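Local coordinates for particle-associated lyase (PDB 4Y9V), which binds the capsular saccharide of Acinetobacter baumannii and, as the tailspike lyase of bacteriophage AP22, probably degrades it, at residues S321-S327 and Y345-N351; P381-F386 and L413-V419; V419-G423 and V455-V461; A434-R440 and L468-V474. One frame throughout, in Å; residues are numbered along the deposited sequence.

How the contacts relate
All four contacts lie in the pectin lyase-like region and join strands of successive coils of a right-handed parallel beta-helix. They follow the chain in the order 1, 2, 3, 4, except that contacts 3 and 4 interleave their segments. Contact 1 stands apart, its centre about 23 Å from that of contact 2. Contacts 2 and 3 share Val-419 and strand 417-422, so strands 384-389, 417-422 and 453-458 run side by side. Contact 4 belongs to another sheet, 376-378 to 470-476. Its centre is about 13 Å from that of contact 3, and Ile-457, Val-437 and Trp-471 pack together between them inside the coil. Together the contacts tie successive coils into one continuous beta-helix.

Contact 1 (S321-S327 and Y345-N351); sequences SGAILHS and YDHCTTN
Tyr-345 meets Leu-325 at the start of the second segment. The two side chains cross at about a right angle, with Leu-325 CD1 3.6 Å from Tyr-345 CE1. The hydroxyl of Tyr-345 is bonded to the carbonyl of Asp-335. The carbonyl of Asp-346 accepts a bond from Gly-322 N. Asp-346 turns its carboxylate elsewhere, to Ser-363, Asn-364 and Tyr-319. At Cys-348 the sulfur takes the place of a backbone acceptor: Ala-323 N donates to Cys-348 SG over 3.6 Å. After the corner at Gly-322, parallel pairing resumes with Thr-349. Thr-349 N donates to Ala-323 O at 2.9 Å, and Thr-349 O receives Leu-325 N. The side chain of Thr-349 lies beside that of Ile-324, with OG1 3.6 Å from Ile-324 CD1. Asn-351 closes the contact with both ends of its amide. Its CG sits between the backbone N and the carbonyl carbon (chi1 58°), which brings the amide to His-326 and Ser-327. Asn-351 OD1 accepts two bonds, from His-326 ND1 at 2.9 Å and from Ser-327 N at 3.1 Å. The first lies in the imidazole plane and fixes the ring. Asn-351 ND2 donates to Ser-327 OG at 3.0 Å, a hydroxyl hydrogen-bonded to the carbonyl of Thr-329. In the parallel beta-helix, strand 323-327 lies between strands 293-297 and 349-351, while strand 302-305 packs against Leu-325 and Tyr-345.

Contact 2 (P381-F386 and L413-V419); sequences PRGGEF and LHEDLTV. With EDO (1,2-ethanediol), chain D.
Leu-417 and Phe-386 form the tight, buried part of this contact. Leu-417 CD1 lies 3.6 Å from Phe-386 CE1, the two side chains crossing at about a right angle. Leu-417 CD1 also lies 3.6 Å from Pro-381 CB. With CG trans to the main-chain nitrogen (chi1 -178°), Leu-417 carries its branch toward both partners. Leu-413 CD2 adds a looser touch on the proline. Beside this apolar group the backbones pair in parallel. Gly-384 N donates to Asp-416 O, Thr-418 N to Gly-384 O, and Phe-386 N to Thr-418 O at 2.8 Å. These are successive coils of the parallel beta-helix, and the loops that lead into the two strands meet as well. There Arg-382 O accepts from His-414 N at 2.8 Å and, weakly, from Glu-415 N. The partly exposed His-414 is on the more open side. Arg-382, itself buried, extends its chain and lays its guanidinium over one face of the imidazole, centres 4.5 Å apart and planes inclined by 29°. Tyr-162 also holds this arginine, through its carbonyl to NE and through a cation-pi contact. A molecule of 1,2-ethanediol, probably from the crystallisation liquor, lies at the guanidinium edge. Its O1 accepts from Arg-382 NH1 at 2.9 Å and donates to Gly-383 O at 2.8 Å, bridging side chain and backbone.

Contact 3 (V419-G423 and V455-V461); sequences VKLDG and VHITGGV
Two neighbouring coils of a parallel beta-helix meet here, through strands 417-422 and 453-458. The backbones run almost exactly parallel and alternate their bonds. His-456 N donates to Val-419 O, and Leu-421 N donates to His-456 O, both at 2.8 Å. Thr-458 N then reaches Leu-421 O, and Gly-423 N closes the series on Thr-458 O at 2.9 Å. Side chains of the same face line up from coil to coil in this beta-helix: Val-419 with Val-455, Leu-421 with Ile-457. Lys-420 and His-456 lie side by side on the opposite face, with Lys-420 CE 3.6 Å from His-456 ND1. The lysine is fully extended, with CG anti to the backbone N (chi1 -163°), and its NZ makes a weak bond to Gly-460 O of the third subunit. Asp-422 and Thr-458 lie alongside each other on the same face, and Asp-422 OD1 comes 3.4 Å from Gly-459 CA. Thr-458 OG1 is bonded to Asp-492. The face of Val-419 and Leu-421 is apolar and turns to the inside of the coil, where Leu-421 touches Ile-436 and Val-455 touches Val-437. At the corner, Leu-421 CD2 meets Val-461 CG2 at 3.9 Å, the side chains crossing at about a right angle.

Contact 4 (A434-R440 and L468-V474); sequences AGIVTIR and LRHWAWV
The imidazole of His-470 is covered on one face by Gly-435 CA, a CH-pi contact 3.8 Å from the ring centroid. This is another coil-to-coil step of the parallel beta-helix, joining strands 435-441 and 470-476. Trp-473 CB covers the opposite face of the imidazole. In the ring plane, His-470 NE2 donates to Thr-438 OG1 at 2.8 Å, and Arg-469 NE donates to His-470 ND1 at 3.1 Å. The ring is thus fixed at both nitrogens. Thr-438 OG1 is also bonded to Ser-403. Where both chains turn a corner, Ile-436 lays CG1 over the six-membered ring of Trp-471, 4.1 Å from its centroid, and Ile-436 CD1 meets Leu-468 CD1 at 3.7 Å. Main-chain bonds include Val-437 N to Trp-471 O and Ile-439 N to Trp-473 O. Toward the partly exposed end, Arg-440 bends at chi2 and chi3 and crosses Trp-473 obliquely, planes 47° apart. The carbonyls of Asp-476 and Glu-475 hold its NH2 and NE. Arg-440 NH1 stands 3.5 Å from Trp-473 CZ3.

Contact 1 (S321-S327 and Y345-N351)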
loop_
_atom_site.group_PDB
_atom_site.type_symbol
_atom_site.label_atom_id
_atom_site.label_comp_id
_atom_site.label_asym_id
_atom_site.label_seq_id
_atom_site.Cartn_x
_atom_site.Cartn_y
_atom_site.Cartn_z
ATOM N N SER A 321 -3.669 9.273 2.580
ATOM C CA SER A 321 -2.969 8.740 1.453
ATOM C C SER A 321 -2.646 9.797 0.432
ATOM O O SER A 321 -3.488 10.618 0.033
ATOM C CB SER A 321 -3.822 7.669 0.770
ATOM O OG SER A 321 -3.230 7.185 -0.410
ATOM N N GLY A 322 -1.441 9.871 -0.098
ATOM C CA GLY A 322 -1.161 10.763 -1.201
ATOM C C GLY A 322 -1.219 12.235 -0.848
ATOM O O GLY A 322 -1.553 13.076 -1.693
ATOM N N ALA A 323 -0.906 12.554 0.387
ATOM C CA ALA A 323 -0.986 13.928 0.871
ATOM C C ALA A 323 0.400 14.512 1.084
ATOM O O ALA A 323 1.312 13.827 1.583
ATOM C CB ALA A 323 -1.792 13.991 2.158
ATOM N N ILE A 324 0.542 15.789 0.753
ATOM C CA ILE A 324 1.778 16.552 0.936
ATOM C C ILE A 324 1.516 17.562 2.031
ATOM O O ILE A 324 0.679 18.451 1.868
ATOM C CB ILE A 324 2.252 17.181 -0.384
ATOM C CG1 ILE A 324 2.218 16.244 -1.592
ATOM C CG2 ILE A 324 3.592 17.818 -0.169
ATOM C CD1 ILE A 324 3.082 15.006 -1.531
ATOM N N LEU A 325 2.188 17.393 3.183
ATOM C CA LEU A 325 1.799 18.029 4.435
ATOM C C LEU A 325 3.008 18.720 5.060
ATOM O O LEU A 325 3.973 18.052 5.454
ATOM C CB LEU A 325 1.279 16.948 5.393
ATOM C CG LEU A 325 0.059 16.163 4.888
ATOM C CD1 LEU A 325 -0.316 15.092 5.870
ATOM C CD2 LEU A 325 -1.134 17.098 4.613
ATOM N N HIS A 326 2.942 20.058 5.200
ATOM C CA HIS A 326 4.090 20.793 5.686
ATOM C C HIS A 326 3.737 21.847 6.726
ATOM O O HIS A 326 2.711 22.519 6.655
ATOM C CB HIS A 326 4.864 21.459 4.524
ATOM C CG HIS A 326 5.555 20.427 3.675
ATOM N ND1 HIS A 326 6.541 19.605 4.190
ATOM C CD2 HIS A 326 5.453 20.028 2.399
ATOM C CE1 HIS A 326 6.965 18.795 3.220
ATOM N NE2 HIS A 326 6.326 19.028 2.116
ATOM N N SER A 327 4.667 21.968 7.700
ATOM C CA SER A 327 4.621 23.032 8.683
ATOM C C SER A 327 5.731 24.037 8.392
ATOM O O SER A 327 6.862 23.645 8.037
ATOM C CB SER A 327 4.771 22.503 10.107
ATOM O OG SER A 327 6.061 21.968 10.321
ATOM N N TYR A 345 -0.450 7.196 7.836
ATOM C CA TYR A 345 -0.110 8.029 6.680
ATOM C C TYR A 345 0.644 7.142 5.687
ATOM O O TYR A 345 1.671 6.548 6.050
ATOM C CB TYR A 345 0.747 9.223 7.040
ATOM C CG TYR A 345 0.103 10.299 7.876
ATOM C CD1 TYR A 345 -0.543 11.378 7.292
ATOM C CD2 TYR A 345 0.144 10.256 9.267
ATOM C CE1 TYR A 345 -1.126 12.372 8.064
ATOM C CE2 TYR A 345 -0.418 11.245 10.048
ATOM C CZ TYR A 345 -1.062 12.318 9.444
ATOM O OH TYR A 345 -1.616 13.361 10.155
ATOM N N ASP A 346 0.137 7.046 4.463
ATOM C CA ASP A 346 0.696 6.174 3.417
ATOM C C ASP A 346 0.938 6.985 2.176
ATOM O O ASP A 346 0.072 7.736 1.718
ATOM C CB ASP A 346 -0.289 5.043 3.126
ATOM C CG ASP A 346 0.254 3.981 2.182
ATOM O OD1 ASP A 346 1.423 3.625 2.255
ATOM O OD2 ASP A 346 -0.545 3.396 1.428
ATOM N N HIS A 347 2.148 6.880 1.587
ATOM C CA HIS A 347 2.436 7.614 0.337
ATOM C C HIS A 347 2.235 9.107 0.533
ATOM O O HIS A 347 1.763 9.813 -0.367
ATOM C CB HIS A 347 1.653 7.034 -0.858
ATOM C CG HIS A 347 2.283 5.761 -1.395
ATOM N ND1 HIS A 347 1.929 4.470 -1.242
ATOM C CD2 HIS A 347 3.421 5.740 -2.135
ATOM C CE1 HIS A 347 2.820 3.688 -1.925
ATOM N NE2 HIS A 347 3.721 4.456 -2.439
ATOM N N CYS A 348 2.639 9.622 1.690
ATOM C CA CYS A 348 2.588 11.045 2.013
ATOM C C CYS A 348 3.998 11.612 2.102
ATOM O O CYS A 348 4.978 10.876 2.238
ATOM C CB CYS A 348 1.864 11.281 3.335
ATOM S SG CYS A 348 0.112 10.828 3.340
ATOM N N THR A 349 4.075 12.933 2.050
ATOM C CA THR A 349 5.311 13.661 2.267
ATOM C C THR A 349 5.092 14.595 3.458
ATOM O O THR A 349 4.050 15.257 3.541
ATOM C CB THR A 349 5.688 14.465 1.018
ATOM O OG1 THR A 349 5.982 13.513 -0.024
ATOM C CG2 THR A 349 6.920 15.330 1.240
ATOM N N THR A 350 6.092 14.655 4.343
ATOM C CA THR A 350 6.020 15.529 5.514
ATOM C C THR A 350 7.425 15.939 5.891
ATOM O O THR A 350 8.389 15.193 5.723
ATOM C CB THR A 350 5.313 14.820 6.688
ATOM O OG1 THR A 350 5.294 15.698 7.824
ATOM C CG2 THR A 350 5.887 13.480 7.038
ATOM N N ASN A 351 7.539 17.140 6.471
ATOM C CA ASN A 351 8.714 17.484 7.288
ATOM C C ASN A 351 8.395 17.054 8.721
ATOM O O ASN A 351 7.435 17.558 9.314
ATOM C CB ASN A 351 9.082 18.959 7.220
ATOM C CG ASN A 351 7.991 19.925 7.640
ATOM O OD1 ASN A 351 6.926 19.965 7.012
ATOM N ND2 ASN A 351 8.240 20.703 8.657
#

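Contact 2 (P381-F386 and L413-V419)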
loop_
_atom_site.group_PDB
_atom_site.type_symbol
_atom_site.label_atom_id
_atom_site.label_comp_id
_atom_site.label_asym_id
_atom_site.label_seq_id
_atom_site.Cartn_x
_atom_site.Cartn_y
_atom_site.Cartn_z
ATOM N N PRO A 381 3.832 8.059 23.991
ATOM C CA PRO A 381 3.521 6.665 23.744
ATOM C C PRO A 381 2.646 6.030 24.817
ATOM O O PRO A 381 2.891 6.163 26.013
ATOM C CB PRO A 381 4.904 5.973 23.749
ATOM C CG PRO A 381 5.770 6.884 24.590
ATOM C CD PRO A 381 5.249 8.280 24.288
ATOM N N ARG A 382 1.666 5.266 24.362
ATOM C CA ARG A 382 0.795 4.450 25.211
ATOM C C ARG A 382 1.128 2.980 25.131
ATOM O O ARG A 382 1.093 2.262 26.152
ATOM C CB ARG A 382 -0.660 4.723 24.824
ATOM C CG ARG A 382 -1.677 3.959 25.637
ATOM C CD ARG A 382 -3.081 4.377 25.204
ATOM N NE ARG A 382 -4.143 3.679 25.891
ATOM C CZ ARG A 382 -4.676 2.585 25.513
ATOM N NH1 ARG A 382 -4.181 1.891 24.470
ATOM N NH2 ARG A 382 -5.668 2.073 26.190
ATOM N N GLY A 383 1.446 2.484 23.938
ATOM C CA GLY A 383 1.786 1.099 23.754
ATOM C C GLY A 383 1.276 0.607 22.408
ATOM O O GLY A 383 0.485 1.280 21.749
ATOM N N GLY A 384 1.716 -0.563 22.026
ATOM C CA GLY A 384 1.412 -1.127 20.732
ATOM C C GLY A 384 2.549 -0.914 19.749
ATOM O O GLY A 384 3.682 -0.629 20.136
ATOM N N GLU A 385 2.222 -1.087 18.458
ATOM C CA GLU A 385 3.224 -1.064 17.407
ATOM C C GLU A 385 3.332 0.319 16.771
ATOM O O GLU A 385 2.345 1.012 16.540
ATOM C CB GLU A 385 2.906 -2.053 16.276
ATOM C CG GLU A 385 2.996 -3.490 16.692
ATOM C CD GLU A 385 2.945 -4.559 15.619
ATOM O OE1 GLU A 385 2.344 -4.329 14.576
ATOM O OE2 GLU A 385 3.595 -5.614 15.841
ATOM N N PHE A 386 4.557 0.678 16.463
ATOM C CA PHE A 386 4.890 1.901 15.732
ATOM C C PHE A 386 5.598 1.437 14.447
ATOM O O PHE A 386 6.775 1.065 14.503
ATOM C CB PHE A 386 5.739 2.808 16.567
ATOM C CG PHE A 386 5.017 3.343 17.776
ATOM C CD1 PHE A 386 5.007 2.646 18.996
ATOM C CD2 PHE A 386 4.345 4.552 17.727
ATOM C CE1 PHE A 386 4.356 3.174 20.076
ATOM C CE2 PHE A 386 3.689 5.086 18.818
ATOM C CZ PHE A 386 3.700 4.405 20.005
ATOM N N LEU A 413 3.731 2.954 30.328
ATOM C CA LEU A 413 3.008 2.421 29.171
ATOM C C LEU A 413 1.804 1.603 29.631
ATOM O O LEU A 413 1.887 0.894 30.655
ATOM C CB LEU A 413 3.910 1.516 28.358
ATOM C CG LEU A 413 5.108 2.195 27.698
ATOM C CD1 LEU A 413 6.083 1.128 27.238
ATOM C CD2 LEU A 413 4.666 3.027 26.514
ATOM N N HIS A 414 0.715 1.630 28.850
ATOM C CA HIS A 414 -0.411 0.729 29.029
ATOM C C HIS A 414 -0.146 -0.661 28.485
ATOM O O HIS A 414 -0.699 -1.640 28.997
ATOM C CB HIS A 414 -1.656 1.314 28.380
ATOM C CG HIS A 414 -2.405 2.360 29.113
ATOM N ND1 HIS A 414 -3.718 2.275 29.356
ATOM C CD2 HIS A 414 -1.967 3.519 29.572
ATOM C CE1 HIS A 414 -4.047 3.373 30.029
ATOM N NE2 HIS A 414 -3.017 4.178 30.181
ATOM N N GLU A 415 0.667 -0.752 27.442
ATOM C CA GLU A 415 0.972 -2.034 26.800
ATOM C C GLU A 415 2.426 -1.957 26.329
ATOM O O GLU A 415 3.001 -0.881 26.158
ATOM C CB GLU A 415 0.013 -2.317 25.640
ATOM C CG GLU A 415 -1.464 -2.527 25.893
ATOM C CD GLU A 415 -1.812 -3.746 26.708
ATOM O OE1 GLU A 415 -0.975 -4.613 27.049
ATOM O OE2 GLU A 415 -3.010 -3.885 26.976
ATOM N N ASP A 416 3.007 -3.129 26.056
ATOM C CA ASP A 416 4.347 -3.186 25.499
ATOM C C ASP A 416 4.414 -2.333 24.231
ATOM O O ASP A 416 3.440 -2.302 23.448
ATOM C CB ASP A 416 4.709 -4.614 25.163
ATOM C CG ASP A 416 4.841 -5.558 26.347
ATOM O OD1 ASP A 416 4.886 -5.092 27.510
ATOM O OD2 ASP A 416 4.951 -6.789 26.119
ATOM N N LEU A 417 5.543 -1.701 24.007
ATOM C CA LEU A 417 5.803 -0.833 22.884
ATOM C C LEU A 417 6.758 -1.514 21.908
ATOM O O LEU A 417 7.806 -1.968 22.322
ATOM C CB LEU A 417 6.417 0.486 23.399
ATOM C CG LEU A 417 6.705 1.534 22.371
ATOM C CD1 LEU A 417 6.574 2.881 22.923
ATOM C CD2 LEU A 417 8.087 1.370 21.756
ATOM N N THR A 418 6.394 -1.551 20.622
ATOM C CA THR A 418 7.264 -2.138 19.602
ATOM C C THR A 418 7.484 -1.147 18.478
ATOM O O THR A 418 6.486 -0.658 17.926
ATOM C CB THR A 418 6.641 -3.409 19.039
ATOM O OG1 THR A 418 6.446 -4.373 20.079
ATOM C CG2 THR A 418 7.493 -4.053 17.954
ATOM N N VAL A 419 8.713 -0.855 18.136
ATOM C CA VAL A 419 9.035 -0.096 16.925
ATOM C C VAL A 419 9.417 -1.092 15.836
ATOM O O VAL A 419 10.357 -1.873 16.077
ATOM C CB VAL A 419 10.175 0.907 17.147
ATOM C CG1 VAL A 419 10.513 1.623 15.839
ATOM C CG2 VAL A 419 9.831 1.903 18.236
HETATM C C1 EDO D . -2.422 2.559 21.514
HETATM O O1 EDO D . -1.906 2.417 22.771
HETATM C C2 EDO D . -2.843 1.268 20.891
HETATM O O2 EDO D . -4.009 0.774 21.524
#

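Contact 3 (V419-G423 and V455-V461)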
loop_
_atom_site.group_PDB
_atom_site.type_symbol
_atom_site.label_atom_id
_atom_site.label_comp_id
_atom_site.label_asym_id
_atom_site.label_seq_id
_atom_site.Cartn_x
_atom_site.Cartn_y
_atom_site.Cartn_z
ATOM N N VAL A 419 8.713 -0.855 18.136
ATOM C CA VAL A 419 9.035 -0.096 16.925
ATOM C C VAL A 419 9.417 -1.092 15.836
ATOM O O VAL A 419 10.357 -1.873 16.077
ATOM C CB VAL A 419 10.175 0.907 17.147
ATOM C CG1 VAL A 419 10.513 1.623 15.839
ATOM C CG2 VAL A 419 9.831 1.903 18.236
ATOM N N LYS A 420 8.749 -1.024 14.709
ATOM C CA LYS A 420 8.946 -1.980 13.613
ATOM C C LYS A 420 9.289 -1.207 12.337
ATOM O O LYS A 420 8.405 -0.686 11.676
ATOM C CB LYS A 420 7.722 -2.870 13.394
ATOM C CG LYS A 420 7.971 -4.127 12.590
ATOM C CD LYS A 420 6.824 -5.164 12.645
ATOM C CE LYS A 420 7.207 -6.460 12.000
ATOM N NZ LYS A 420 6.075 -7.423 12.124
ATOM N N LEU A 421 10.601 -1.119 12.022
ATOM C CA LEU A 421 11.107 -0.380 10.862
ATOM C C LEU A 421 11.474 -1.447 9.835
ATOM O O LEU A 421 12.413 -2.199 10.032
ATOM C CB LEU A 421 12.278 0.499 11.290
ATOM C CG LEU A 421 12.710 1.568 10.278
ATOM C CD1 LEU A 421 13.732 2.492 10.967
ATOM C CD2 LEU A 421 13.299 1.017 8.990
ATOM N N ASP A 422 10.658 -1.516 8.787
ATOM C CA ASP A 422 10.685 -2.594 7.800
ATOM C C ASP A 422 10.918 -1.987 6.426
ATOM O O ASP A 422 10.004 -1.410 5.835
ATOM C CB ASP A 422 9.380 -3.356 7.861
ATOM C CG ASP A 422 9.213 -4.494 6.936
ATOM O OD1 ASP A 422 10.190 -4.929 6.317
ATOM O OD2 ASP A 422 8.021 -4.974 6.808
ATOM N N GLY A 423 12.144 -2.097 5.932
ATOM C CA GLY A 423 12.499 -1.583 4.649
ATOM C C GLY A 423 12.644 -0.060 4.625
ATOM O O GLY A 423 12.457 0.629 5.596
ATOM N N VAL A 455 12.179 -3.709 19.580
ATOM C CA VAL A 455 12.554 -3.011 18.354
ATOM C C VAL A 455 12.848 -4.054 17.301
ATOM O O VAL A 455 13.520 -5.051 17.578
ATOM C CB VAL A 455 13.800 -2.091 18.575
ATOM C CG1 VAL A 455 14.240 -1.459 17.266
ATOM C CG2 VAL A 455 13.506 -1.030 19.628
ATOM N N HIS A 456 12.321 -3.846 16.089
ATOM C CA HIS A 456 12.433 -4.813 14.987
ATOM C C HIS A 456 12.789 -4.030 13.753
ATOM O O HIS A 456 11.952 -3.268 13.241
ATOM C CB HIS A 456 11.102 -5.568 14.876
ATOM C CG HIS A 456 11.096 -6.750 13.949
ATOM N ND1 HIS A 456 10.026 -7.605 13.970
ATOM C CD2 HIS A 456 12.007 -7.234 13.091
ATOM C CE1 HIS A 456 10.289 -8.564 13.099
ATOM N NE2 HIS A 456 11.481 -8.382 12.528
ATOM N N ILE A 457 14.027 -4.156 13.279
ATOM C CA ILE A 457 14.550 -3.448 12.123
ATOM C C ILE A 457 14.976 -4.503 11.092
ATOM O O ILE A 457 15.780 -5.367 11.384
ATOM C CB ILE A 457 15.737 -2.526 12.470
ATOM C CG1 ILE A 457 15.418 -1.574 13.598
ATOM C CG2 ILE A 457 16.183 -1.805 11.226
ATOM C CD1 ILE A 457 16.561 -0.676 14.032
ATOM N N THR A 458 14.342 -4.443 9.916
ATOM C CA THR A 458 14.419 -5.548 8.984
ATOM C C THR A 458 14.094 -5.061 7.573
ATOM O O THR A 458 13.960 -3.856 7.326
ATOM C CB THR A 458 13.469 -6.670 9.482
ATOM O OG1 THR A 458 13.754 -7.874 8.772
ATOM C CG2 THR A 458 12.002 -6.317 9.365
ATOM N N GLY A 459 13.932 -6.007 6.644
ATOM C CA GLY A 459 13.393 -5.658 5.347
ATOM C C GLY A 459 14.342 -5.030 4.380
ATOM O O GLY A 459 13.921 -4.439 3.388
ATOM N N GLY A 460 15.663 -5.107 4.663
ATOM C CA GLY A 460 16.624 -4.586 3.708
ATOM C C GLY A 460 16.670 -3.079 3.657
ATOM O O GLY A 460 17.046 -2.508 2.630
ATOM N N VAL A 461 16.322 -2.425 4.752
ATOM C CA VAL A 461 16.457 -0.985 4.854
ATOM C C VAL A 461 17.914 -0.597 4.626
ATOM O O VAL A 461 18.831 -1.208 5.203
ATOM C CB VAL A 461 15.926 -0.473 6.200
ATOM C CG1 VAL A 461 16.576 -1.137 7.419
ATOM C CG2 VAL A 461 16.058 1.058 6.286
#

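Contact 4 (A434-R440 and L468-V474)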
loop_
_atom_site.group_PDB
_atom_site.type_symbol
_atom_site.label_atom_id
_atom_site.label_comp_id
_atom_site.label_asym_id
_atom_site.label_seq_id
_atom_site.Cartn_x
_atom_site.Cartn_y
_atom_site.Cartn_z
ATOM N N ALA A 434 25.506 9.062 15.490
ATOM C CA ALA A 434 24.158 8.943 14.922
ATOM C C ALA A 434 23.493 7.642 15.351
ATOM O O ALA A 434 24.142 6.588 15.401
ATOM C CB ALA A 434 24.224 9.041 13.413
ATOM N N GLY A 435 22.197 7.689 15.552
ATOM C CA GLY A 435 21.390 6.517 15.801
ATOM C C GLY A 435 20.183 6.464 14.860
ATOM O O GLY A 435 19.653 7.484 14.457
ATOM N N ILE A 436 19.751 5.219 14.568
ATOM C CA ILE A 436 18.524 5.019 13.784
ATOM C C ILE A 436 17.310 4.961 14.675
ATOM O O ILE A 436 16.424 5.810 14.549
ATOM C CB ILE A 436 18.658 3.818 12.811
ATOM C CG1 ILE A 436 19.873 3.967 11.886
ATOM C CG2 ILE A 436 17.371 3.659 12.020
ATOM C CD1 ILE A 436 19.966 5.287 11.147
ATOM N N VAL A 437 17.223 3.973 15.579
ATOM C CA VAL A 437 16.127 3.900 16.552
ATOM C C VAL A 437 16.713 3.993 17.944
ATOM O O VAL A 437 17.556 3.186 18.326
ATOM C CB VAL A 437 15.311 2.590 16.430
ATOM C CG1 VAL A 437 14.221 2.538 17.490
ATOM C CG2 VAL A 437 14.705 2.435 15.043
ATOM N N THR A 438 16.237 4.989 18.700
ATOM C CA THR A 438 16.577 5.121 20.116
ATOM C C THR A 438 15.283 5.321 20.919
ATOM O O THR A 438 14.487 6.191 20.579
ATOM C CB THR A 438 17.514 6.301 20.373
ATOM O OG1 THR A 438 18.722 6.072 19.649
ATOM C CG2 THR A 438 17.814 6.485 21.856
ATOM N N ILE A 439 15.113 4.531 21.967
ATOM C CA ILE A 439 14.045 4.720 22.953
ATOM C C ILE A 439 14.756 4.969 24.302
ATOM O O ILE A 439 15.584 4.146 24.705
ATOM C CB ILE A 439 13.125 3.512 23.056
ATOM C CG1 ILE A 439 12.512 3.104 21.689
ATOM C CG2 ILE A 439 12.069 3.752 24.153
ATOM C CD1 ILE A 439 11.526 4.135 21.141
ATOM N N ARG A 440 14.399 6.064 24.982
ATOM C CA ARG A 440 14.886 6.339 26.309
ATOM C C ARG A 440 13.729 6.488 27.284
ATOM O O ARG A 440 12.694 7.052 26.941
ATOM C CB ARG A 440 15.718 7.618 26.389
ATOM C CG ARG A 440 16.934 7.669 25.460
ATOM C CD ARG A 440 18.004 6.666 25.766
ATOM N NE ARG A 440 18.679 6.824 27.065
ATOM C CZ ARG A 440 19.742 7.595 27.247
ATOM N NH1 ARG A 440 20.207 8.394 26.319
ATOM N NH2 ARG A 440 20.370 7.541 28.442
ATOM N N LEU A 468 27.762 5.913 11.464
ATOM C CA LEU A 468 26.562 5.567 12.231
ATOM C C LEU A 468 27.010 4.880 13.485
ATOM O O LEU A 468 27.775 3.920 13.423
ATOM C CB LEU A 468 25.661 4.645 11.378
ATOM C CG LEU A 468 24.380 4.171 12.087
ATOM C CD1 LEU A 468 23.431 5.303 12.390
ATOM C CD2 LEU A 468 23.677 3.099 11.234
ATOM N N ARG A 469 26.512 5.324 14.654
ATOM C CA ARG A 469 26.860 4.656 15.891
ATOM C C ARG A 469 26.035 3.396 16.119
ATOM O O ARG A 469 26.602 2.367 16.517
ATOM C CB ARG A 469 26.724 5.594 17.102
ATOM C CG ARG A 469 27.241 5.011 18.376
ATOM C CD ARG A 469 26.935 5.862 19.654
ATOM N NE ARG A 469 25.546 5.525 20.225
ATOM C CZ ARG A 469 25.335 5.800 21.490
ATOM N NH1 ARG A 469 25.967 6.390 22.582
ATOM N NH2 ARG A 469 24.076 5.401 21.837
ATOM N N HIS A 470 24.722 3.456 15.925
ATOM C CA HIS A 470 23.883 2.293 16.211
ATOM C C HIS A 470 22.635 2.277 15.346
ATOM O O HIS A 470 22.073 3.321 15.008
ATOM C CB HIS A 470 23.498 2.185 17.682
ATOM C CG HIS A 470 22.554 3.235 18.200
ATOM N ND1 HIS A 470 22.994 4.354 18.852
ATOM C CD2 HIS A 470 21.203 3.282 18.132
ATOM C CE1 HIS A 470 21.880 5.047 19.158
ATOM N NE2 HIS A 470 20.799 4.442 18.742
ATOM N N TRP A 471 22.163 1.049 15.091
ATOM C CA TRP A 471 20.831 0.833 14.535
ATOM C C TRP A 471 19.759 0.883 15.623
ATOM O O TRP A 471 18.744 1.562 15.430
ATOM C CB TRP A 471 20.780 -0.480 13.738
ATOM C CG TRP A 471 21.401 -0.342 12.370
ATOM C CD1 TRP A 471 22.700 -0.564 12.012
ATOM C CD2 TRP A 471 20.719 0.087 11.204
ATOM N NE1 TRP A 471 22.861 -0.307 10.661
ATOM C CE2 TRP A 471 21.657 0.094 10.132
ATOM C CE3 TRP A 471 19.388 0.444 10.927
ATOM C CZ2 TRP A 471 21.310 0.457 8.837
ATOM C CZ3 TRP A 471 19.046 0.793 9.622
ATOM C CH2 TRP A 471 20.000 0.801 8.591
ATOM N N ALA A 472 19.926 0.168 16.734
ATOM C CA ALA A 472 18.932 0.136 17.798
ATOM C C ALA A 472 19.578 0.331 19.169
ATOM O O ALA A 472 20.601 -0.284 19.466
ATOM C CB ALA A 472 18.187 -1.203 17.804
ATOM N N TRP A 473 18.907 1.128 20.009
ATOM C CA TRP A 473 19.318 1.285 21.410
ATOM C C TRP A 473 18.080 1.613 22.235
ATOM O O TRP A 473 17.243 2.405 21.800
ATOM C CB TRP A 473 20.347 2.388 21.561
ATOM C CG TRP A 473 20.952 2.478 22.929
ATOM C CD1 TRP A 473 21.347 1.459 23.752
ATOM C CD2 TRP A 473 21.283 3.694 23.624
ATOM N NE1 TRP A 473 21.891 1.953 24.908
ATOM C CE2 TRP A 473 21.869 3.318 24.867
ATOM C CE3 TRP A 473 21.138 5.058 23.335
ATOM C CZ2 TRP A 473 22.316 4.272 25.786
ATOM C CZ3 TRP A 473 21.574 5.995 24.241
ATOM C CH2 TRP A 473 22.143 5.593 25.470
ATOM N N VAL A 474 17.975 1.003 23.417
ATOM C CA VAL A 474 16.906 1.246 24.391
ATOM C C VAL A 474 17.586 1.345 25.751
ATOM O O VAL A 474 18.312 0.431 26.120
ATOM C CB VAL A 474 15.876 0.104 24.380
ATOM C CG1 VAL A 474 14.811 0.350 25.445
ATOM C CG2 VAL A 474 15.253 -0.082 23.009
#